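Local coordinates for protein BCL2-like 10 (Danio rerio, PDB 6H1N) that belongs to the Bcl-2 family as the pro-survival protein NRZ, probably regulating apoptosis, and may have channel activity at membranes, at residues Ser75-Leu80 against Glu120-Tyr125. Residues are numbered along the deposited sequence; the frame is centred on the assembly and turned at random.
Sequences SVMREL and ETIADY
Met77 and Tyr125 carry most of this helix-helix contact, their side chains running past each other in opposite directions. Aromatic contacts come first: Met77 CB sits 4.1 Å from the centroid of the Tyr125 ring and 18° off its normal, a CH-pi contact over one face, displaced toward the rim. The sulfur adds an oblique Met-aromatic contact, with Met77 SD 4.7 Å from that centroid and 45° off the normal.

Apolar contacts follow. A bend at chi3 turns the Met77 methyl to Tyr125, CE lying 3.5 Å from Tyr125 CB, and CE also meets Thr121 CG2 at 3.7 Å. Ile122 CG1 approaches Met77 SD to 4.0 Å, the two chains crossing at about a right angle. On the exposed margin, Arg78 CG approaches the ring obliquely, 3.9 Å from Tyr125 CE2. Tyr125 chi1 of 177° sets the ring opposite its backbone N and carries it toward helix 69-81, the axes of the two segments being 11.1 Å apart at closest approach. Replacing Tyr125 by an alanine is likely to leave Met77 CB and SD without the ring they pack on and to open a gap between the helices.

Ile94 of helix 88-108 touches both Met77 and Tyr125. No hydrogen bond links the segments, but Thr121 OG1 bonds to Arg117 O and to Ser70 OG, earlier on helix 69-81. Apolar and sulfur-aromatic contacts thus join the two helices here, with a polar link nearby, within the all-helical Bcl-2 fold.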
ATOM      1  N   SER A  75      -8.809   1.292   9.369  1.00 38.09           N
ATOM      2  CA  SER A  75      -8.412   2.009  10.575  1.00 39.97           C
ATOM      3  C   SER A  75      -6.894   2.127  10.684  1.00 37.44           C
ATOM      4  O   SER A  75      -6.378   3.186  11.058  1.00 38.39           O
ATOM      5  CB  SER A  75      -8.980   1.299  11.799  1.00 44.54           C
ATOM      6  OG  SER A  75     -10.389   1.438  11.833  1.00 47.03           O
ATOM      7  N   VAL A  76      -6.174   1.036  10.426  1.00 35.44           N
ATOM      8  CA  VAL A  76      -4.715   1.074  10.415  1.00 35.18           C
ATOM      9  C   VAL A  76      -4.197   2.143   9.461  1.00 35.72           C
ATOM     10  O   VAL A  76      -3.295   2.912   9.811  1.00 38.97           O
ATOM     11  CB  VAL A  76      -4.151  -0.307  10.051  1.00 35.54           C
ATOM     12  CG1 VAL A  76      -2.690  -0.188   9.783  1.00 36.93           C
ATOM     13  CG2 VAL A  76      -4.352  -1.259  11.182  1.00 36.66           C
ATOM     14  N   MET A  77      -4.742   2.200   8.238  1.00 35.09           N
ATOM     15  CA  MET A  77      -4.291   3.190   7.263  1.00 40.75           C
ATOM     16  C   MET A  77      -4.479   4.604   7.780  1.00 43.88           C
ATOM     17  O   MET A  77      -3.557   5.427   7.731  1.00 43.90           O
ATOM     18  CB  MET A  77      -5.031   2.979   5.946  1.00 34.13           C
ATOM     19  CG  MET A  77      -4.508   1.773   5.235  1.00 42.08           C
ATOM     20  SD  MET A  77      -5.164   1.563   3.571  1.00 45.56           S
ATOM     21  CE  MET A  77      -6.917   1.419   3.894  1.00 48.61           C
ATOM     22  N   ARG A  78      -5.649   4.892   8.346  1.00 42.49           N
ATOM     23  CA  ARG A  78      -5.901   6.197   8.941  1.00 48.19           C
ATOM     24  C   ARG A  78      -4.916   6.514  10.053  1.00 46.24           C
ATOM     25  O   ARG A  78      -4.514   7.669  10.232  1.00 48.51           O
ATOM     26  CB  ARG A  78      -7.319   6.229   9.486  1.00 46.95           C
ATOM     27  CG  ARG A  78      -8.379   6.340   8.409  1.00 50.47           C
ATOM     28  CD  ARG A  78      -9.714   5.918   8.983  1.00 56.35           C
ATOM     29  NE  ARG A  78     -10.747   5.738   7.977  1.00 65.75           N
ATOM     30  CZ  ARG A  78     -11.866   5.060   8.182  1.00 87.80           C
ATOM     31  NH1 ARG A  78     -12.094   4.478   9.360  1.00 74.26           N
ATOM     32  NH2 ARG A  78     -12.751   4.961   7.199  1.00127.32           N
ATOM     33  N   GLU A  79      -4.547   5.518  10.835  1.00 43.26           N
ATOM     34  CA  GLU A  79      -3.588   5.794  11.886  1.00 44.50           C
ATOM     35  C   GLU A  79      -2.162   5.863  11.358  1.00 46.83           C
ATOM     36  O   GLU A  79      -1.311   6.476  12.011  1.00 51.33           O
ATOM     37  CB  GLU A  79      -3.703   4.737  12.977  1.00 40.97           C
ATOM     38  CG  GLU A  79      -5.071   4.697  13.674  1.00 42.17           C
ATOM     39  CD  GLU A  79      -5.453   5.976  14.407  1.00 49.36           C
ATOM     40  OE1 GLU A  79      -4.571   6.809  14.704  1.00 48.48           O
ATOM     41  OE2 GLU A  79      -6.662   6.125  14.696  1.00 51.11           O
ATOM     42  N   LEU A  80      -1.858   5.211  10.224  1.00 42.71           N
ATOM     43  CA  LEU A  80      -0.544   5.402   9.611  1.00 42.61           C
ATOM     44  C   LEU A  80      -0.406   6.830   9.120  1.00 43.27           C
ATOM     45  O   LEU A  80       0.636   7.465   9.311  1.00 48.54           O
ATOM     46  CB  LEU A  80      -0.309   4.429   8.447  1.00 38.83           C
ATOM     47  CG  LEU A  80      -0.024   2.975   8.832  1.00 40.83           C
ATOM     48  CD1 LEU A  80       0.102   2.121   7.613  1.00 41.88           C
ATOM     49  CD2 LEU A  80       1.242   2.802   9.695  1.00 40.22           C
ATOM     50  N   GLU A 120      -7.870  -3.712  -2.998  1.00 40.92           N
ATOM     51  CA  GLU A 120      -9.047  -2.877  -3.190  1.00 53.58           C
ATOM     52  C   GLU A 120      -9.187  -1.884  -2.056  1.00 41.51           C
ATOM     53  O   GLU A 120      -9.502  -0.705  -2.277  1.00 37.99           O
ATOM     54  CB  GLU A 120     -10.296  -3.740  -3.270  1.00 50.14           C
ATOM     55  CG  GLU A 120     -10.647  -4.206  -4.622  1.00 69.42           C
ATOM     56  CD  GLU A 120     -11.992  -4.859  -4.596  1.00 90.26           C
ATOM     57  OE1 GLU A 120     -12.057  -6.118  -4.539  1.00102.88           O
ATOM     58  OE2 GLU A 120     -12.967  -4.069  -4.586  1.00 78.51           O
ATOM     59  N   THR A 121      -8.918  -2.348  -0.828  1.00 39.75           N
ATOM     60  CA  THR A 121      -9.056  -1.507   0.356  1.00 46.94           C
ATOM     61  C   THR A 121      -8.058  -0.374   0.290  1.00 38.35           C
ATOM     62  O   THR A 121      -8.408   0.795   0.510  1.00 42.91           O
ATOM     63  CB  THR A 121      -8.869  -2.336   1.640  1.00 47.07           C
ATOM     64  OG1 THR A 121      -9.838  -3.390   1.702  1.00 41.81           O
ATOM     65  CG2 THR A 121      -9.073  -1.474   2.905  1.00 63.18           C
ATOM     66  N   ILE A 122      -6.832  -0.674  -0.122  1.00 35.03           N
ATOM     67  CA  ILE A 122      -5.885   0.395  -0.337  1.00 31.52           C
ATOM     68  C   ILE A 122      -6.395   1.331  -1.423  1.00 32.56           C
ATOM     69  O   ILE A 122      -6.423   2.552  -1.236  1.00 36.03           O
ATOM     70  CB  ILE A 122      -4.492  -0.165  -0.668  1.00 35.12           C
ATOM     71  CG1 ILE A 122      -3.925  -0.835   0.578  1.00 31.89           C
ATOM     72  CG2 ILE A 122      -3.667   0.985  -1.158  1.00 32.67           C
ATOM     73  CD1 ILE A 122      -2.670  -1.681   0.281  1.00 35.84           C
ATOM     74  N   ALA A 123      -6.876   0.791  -2.530  1.00 36.57           N
ATOM     75  CA  ALA A 123      -7.267   1.667  -3.636  1.00 35.41           C
ATOM     76  C   ALA A 123      -8.426   2.581  -3.246  1.00 34.59           C
ATOM     77  O   ALA A 123      -8.495   3.740  -3.681  1.00 38.31           O
ATOM     78  CB  ALA A 123      -7.636   0.820  -4.839  1.00 35.43           C
ATOM     79  N   ASP A 124      -9.362   2.062  -2.455  1.00 36.15           N
ATOM     80  CA  ASP A 124     -10.511   2.846  -2.030  1.00 41.06           C
ATOM     81  C   ASP A 124     -10.094   3.965  -1.096  1.00 45.22           C
ATOM     82  O   ASP A 124     -10.606   5.087  -1.192  1.00 46.60           O
ATOM     83  CB  ASP A 124     -11.531   1.944  -1.338  1.00 49.43           C
ATOM     84  CG  ASP A 124     -12.244   1.043  -2.309  1.00 45.98           C
ATOM     85  OD1 ASP A 124     -12.931   0.094  -1.879  1.00 47.67           O
ATOM     86  OD2 ASP A 124     -12.068   1.285  -3.521  1.00 45.09           O
ATOM     87  N   TYR A 125      -9.183   3.677  -0.170  1.00 39.16           N
ATOM     88  CA  TYR A 125      -8.712   4.701   0.750  1.00 45.30           C
ATOM     89  C   TYR A 125      -7.918   5.783   0.015  1.00 44.09           C
ATOM     90  O   TYR A 125      -8.252   6.970   0.099  1.00 43.82           O
ATOM     91  CB  TYR A 125      -7.884   4.055   1.869  1.00 41.19           C
ATOM     92  CG  TYR A 125      -7.296   5.052   2.832  1.00 42.34           C
ATOM     93  CD1 TYR A 125      -5.937   5.321   2.830  1.00 41.28           C
ATOM     94  CD2 TYR A 125      -8.102   5.725   3.729  1.00 46.51           C
ATOM     95  CE1 TYR A 125      -5.408   6.226   3.689  1.00 52.70           C
ATOM     96  CE2 TYR A 125      -7.589   6.637   4.579  1.00 49.84           C
ATOM     97  CZ  TYR A 125      -6.243   6.888   4.563  1.00 52.67           C
ATOM     98  OH  TYR A 125      -5.737   7.806   5.446  1.00 50.85           O
TER